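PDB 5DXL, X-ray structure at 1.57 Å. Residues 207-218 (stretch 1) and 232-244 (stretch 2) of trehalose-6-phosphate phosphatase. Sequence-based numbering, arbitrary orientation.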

# COMPACT_ATOMS: atom_id res chain seq x y z
N GLN A 207 -4.82 23.40 -5.69
CA GLN A 207 -5.82 22.33 -5.66
C GLN A 207 -5.31 21.09 -4.91
O GLN A 207 -6.08 20.18 -4.62
CB GLN A 207 -6.22 21.94 -7.08
CG GLN A 207 -7.21 22.90 -7.71
CD GLN A 207 -8.59 22.80 -7.09
OE1 GLN A 207 -8.90 23.51 -6.12
NE2 GLN A 207 -9.43 21.92 -7.63
N ALA A 208 -4.02 21.06 -4.62
CA ALA A 208 -3.41 19.93 -3.93
C ALA A 208 -3.90 19.86 -2.48
O ALA A 208 -4.30 20.87 -1.91
CB ALA A 208 -1.89 20.05 -3.97
N PRO A 209 -3.88 18.66 -1.88
CA PRO A 209 -4.25 18.63 -0.47
C PRO A 209 -3.19 19.33 0.36
O PRO A 209 -2.01 19.21 0.05
CB PRO A 209 -4.31 17.13 -0.14
CG PRO A 209 -3.43 16.49 -1.14
CD PRO A 209 -3.54 17.32 -2.40
N GLU A 210 -3.61 20.07 1.38
CA GLU A 210 -2.68 20.76 2.27
C GLU A 210 -2.32 19.89 3.46
O GLU A 210 -1.61 20.32 4.36
CB GLU A 210 -3.28 22.08 2.77
CG GLU A 210 -3.49 23.14 1.71
CD GLU A 210 -4.44 24.23 2.18
OE1 GLU A 210 -5.67 24.03 2.06
OE2 GLU A 210 -3.96 25.25 2.71
N PHE A 211 -2.82 18.66 3.46
CA PHE A 211 -2.53 17.73 4.55
C PHE A 211 -2.53 16.32 3.98
O PHE A 211 -3.50 15.90 3.37
CB PHE A 211 -3.56 17.87 5.67
CG PHE A 211 -3.38 16.90 6.82
CD1 PHE A 211 -2.74 17.28 7.98
CD2 PHE A 211 -3.91 15.61 6.73
CE1 PHE A 211 -2.60 16.40 9.05
CE2 PHE A 211 -3.78 14.72 7.80
CZ PHE A 211 -3.13 15.11 8.95
N VAL A 212 -1.42 15.61 4.18
CA VAL A 212 -1.33 14.20 3.79
C VAL A 212 -0.79 13.42 4.97
O VAL A 212 0.26 13.76 5.50
CB VAL A 212 -0.40 13.98 2.58
CG1 VAL A 212 -0.36 12.51 2.21
CG2 VAL A 212 -0.87 14.82 1.39
N LEU A 213 -1.53 12.41 5.41
CA LEU A 213 -1.03 11.49 6.43
C LEU A 213 -0.97 10.10 5.85
O LEU A 213 -1.99 9.56 5.39
CB LEU A 213 -1.93 11.51 7.67
CG LEU A 213 -1.58 10.50 8.78
CD1 LEU A 213 -0.18 10.73 9.36
CD2 LEU A 213 -2.61 10.58 9.90
N CYS A 214 0.22 9.53 5.85
CA CYS A 214 0.45 8.24 5.23
C CYS A 214 1.10 7.33 6.25
O CYS A 214 2.17 7.65 6.76
CB CYS A 214 1.34 8.40 4.00
SG CYS A 214 1.84 6.87 3.18
N LEU A 215 0.44 6.21 6.54
CA LEU A 215 0.84 5.31 7.63
C LEU A 215 1.02 3.88 7.16
O LEU A 215 0.17 3.34 6.44
CB LEU A 215 -0.21 5.34 8.75
CG LEU A 215 -0.15 6.57 9.67
CD1 LEU A 215 -1.54 6.92 10.20
CD2 LEU A 215 0.78 6.25 10.82
N GLY A 216 2.11 3.25 7.60
CA GLY A 216 2.37 1.87 7.23
C GLY A 216 3.50 1.30 8.07
O GLY A 216 4.37 2.04 8.53
N ASP A 217 3.50 -0.02 8.24
CA ASP A 217 4.48 -0.66 9.12
C ASP A 217 5.55 -1.47 8.40
O ASP A 217 6.56 -1.80 9.00
CB ASP A 217 3.77 -1.61 10.09
CG ASP A 217 3.12 -2.78 9.37
OD1 ASP A 217 2.37 -2.53 8.41
OD2 ASP A 217 3.35 -3.94 9.78
N ASP A 218 5.32 -1.80 7.14
CA ASP A 218 6.18 -2.82 6.53
C ASP A 218 7.04 -2.33 5.37
O ASP A 218 7.07 -1.14 5.05
CB ASP A 218 5.32 -4.04 6.10
CG ASP A 218 4.40 -3.77 4.90
OD1 ASP A 218 4.60 -2.84 4.10
OD2 ASP A 218 3.44 -4.56 4.75
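Stretch 2, residues 232-244: GLPAGHVFSVTVG

Two neighbouring parallel strands show how a regular backbone ladder sets the places at which side chains can pack. In trehalose-6-phosphate phosphatase, stretch 2 begins as a loop through Leu 233 and Pro 234, makes a short 3-10 turn over Ala 235 to His 237, and then extends as a strand from Val 238 to Val 243. This strand runs alongside the one that ends at Gly 216 in stretch 1, in the same direction; the axes lie 5° from parallel and approach to 4.8 Å. The contact buries 759 Å², both sides summed.

His 237 covers the most surface, and it does so where turn becomes strand. The turn is held by a bond from His 237 N to Pro 234 O (2.9 Å), and the carbonyl of the same residue opens the ladder: Val 212 N donates to His 237 O at 2.8 Å. Its imidazole, with chi1 in the m well, lies with one face over Glu 210 O, while His 237 CB comes to 3.4 Å from that same oxygen.

From here the pattern is that of any parallel pair, in which alternate residues of one strand bond to residues on both sides of their partner. Phe 239 N donates to Val 212 O (2.8 Å), Cys 214 N to Phe 239 O (2.9 Å), Val 241 N to Cys 214 O (2.8 Å) and Val 243 N to Gly 216 O (2.9 Å). The bond from Gly 216 N to Val 241 O is weak, at 3.3 Å.

Phe 239, second in covered area, belongs to the face it shares with Leu 213, Leu 215 and Val 241. Its ring meets that of Phe 211 obliquely, with centroids 5.6 Å apart and planes at 38°, and Phe 239 CB lies 4.0 Å from Leu 213 CD1. The apolar row continues along the strands as Leu 213 CD1 reaches Val 241 CG2 at 3.7 Å and Leu 215 CD2 reaches Val 241 CB at 3.5 Å.

Val 212, covered almost as fully, lies on the other face with Val 238, Cys 214, Ser 240 and Thr 242. Its CB is 4.3 Å from Val 238 CG2, but Val 212 CG2 also finds Leu 233 CD1 at 3.8 Å. Leu 233, in the loop before the turn, thus already packs against stretch 1, and its CD2 extends the contact to Ala 208 CB at 3.7 Å.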

# COMPACT_ATOMS: atom_id res chain seq x y z
N GLY A 232 6.37 16.56 -4.62
CA GLY A 232 6.47 17.99 -4.88
C GLY A 232 5.62 18.82 -3.94
O GLY A 232 5.57 20.04 -4.06
N LEU A 233 4.95 18.17 -2.99
CA LEU A 233 4.18 18.91 -1.99
C LEU A 233 5.09 19.54 -0.94
O LEU A 233 6.15 19.00 -0.64
CB LEU A 233 3.16 17.99 -1.31
CG LEU A 233 2.11 17.30 -2.19
CD1 LEU A 233 1.27 16.35 -1.34
CD2 LEU A 233 1.22 18.33 -2.87
N PRO A 234 4.67 20.68 -0.36
CA PRO A 234 5.40 21.30 0.74
C PRO A 234 5.65 20.32 1.89
O PRO A 234 4.73 19.60 2.27
CB PRO A 234 4.47 22.44 1.18
CG PRO A 234 3.72 22.78 -0.06
CD PRO A 234 3.49 21.47 -0.76
N ALA A 235 6.87 20.30 2.42
CA ALA A 235 7.25 19.30 3.43
C ALA A 235 6.36 19.33 4.66
O ALA A 235 6.02 18.27 5.21
CB ALA A 235 8.70 19.50 3.83
N GLY A 236 5.98 20.52 5.10
CA GLY A 236 5.14 20.66 6.28
C GLY A 236 3.69 20.25 6.06
O GLY A 236 2.90 20.27 7.00
N HIS A 237 3.35 19.90 4.82
CA HIS A 237 2.00 19.45 4.49
C HIS A 237 1.90 17.92 4.50
O HIS A 237 0.80 17.36 4.45
CB HIS A 237 1.56 19.95 3.11
CG HIS A 237 1.36 21.43 3.03
ND1 HIS A 237 1.63 22.28 4.08
CD2 HIS A 237 0.89 22.21 2.03
CE1 HIS A 237 1.34 23.52 3.72
NE2 HIS A 237 0.90 23.51 2.48
N VAL A 238 3.04 17.25 4.54
CA VAL A 238 3.09 15.80 4.37
C VAL A 238 3.67 15.12 5.60
O VAL A 238 4.74 15.49 6.08
CB VAL A 238 3.94 15.40 3.15
CG1 VAL A 238 4.07 13.89 3.04
CG2 VAL A 238 3.35 15.98 1.88
N PHE A 239 2.94 14.12 6.12
CA PHE A 239 3.37 13.35 7.27
C PHE A 239 3.43 11.88 6.88
O PHE A 239 2.41 11.17 6.93
CB PHE A 239 2.43 13.56 8.46
CG PHE A 239 2.29 15.00 8.88
CD1 PHE A 239 1.40 15.84 8.23
CD2 PHE A 239 3.04 15.50 9.93
CE1 PHE A 239 1.27 17.17 8.61
CE2 PHE A 239 2.91 16.83 10.32
CZ PHE A 239 2.03 17.66 9.65
N SER A 240 4.61 11.44 6.48
CA SER A 240 4.89 10.03 6.23
C SER A 240 5.35 9.41 7.54
O SER A 240 6.35 9.84 8.12
CB SER A 240 5.95 9.84 5.14
OG SER A 240 5.45 10.20 3.86
N VAL A 241 4.60 8.41 7.99
CA VAL A 241 4.78 7.88 9.33
C VAL A 241 4.86 6.37 9.30
O VAL A 241 3.92 5.71 8.87
CB VAL A 241 3.61 8.29 10.26
CG1 VAL A 241 3.90 7.88 11.70
CG2 VAL A 241 3.31 9.78 10.17
N THR A 242 5.98 5.81 9.74
CA THR A 242 6.08 4.36 9.86
C THR A 242 5.58 3.91 11.23
O THR A 242 5.62 4.67 12.19
CB THR A 242 7.52 3.85 9.65
OG1 THR A 242 7.51 2.42 9.51
CG2 THR A 242 8.45 4.24 10.82
N VAL A 243 5.07 2.69 11.29
CA VAL A 243 4.69 2.10 12.56
C VAL A 243 5.86 1.21 12.99
O VAL A 243 6.21 0.25 12.29
CB VAL A 243 3.38 1.33 12.45
CG1 VAL A 243 3.03 0.66 13.78
CG2 VAL A 243 2.27 2.29 12.05
N GLY A 244 6.50 1.58 14.09
CA GLY A 244 7.69 0.88 14.54
C GLY A 244 8.48 1.78 15.48
O GLY A 244 8.00 2.84 15.90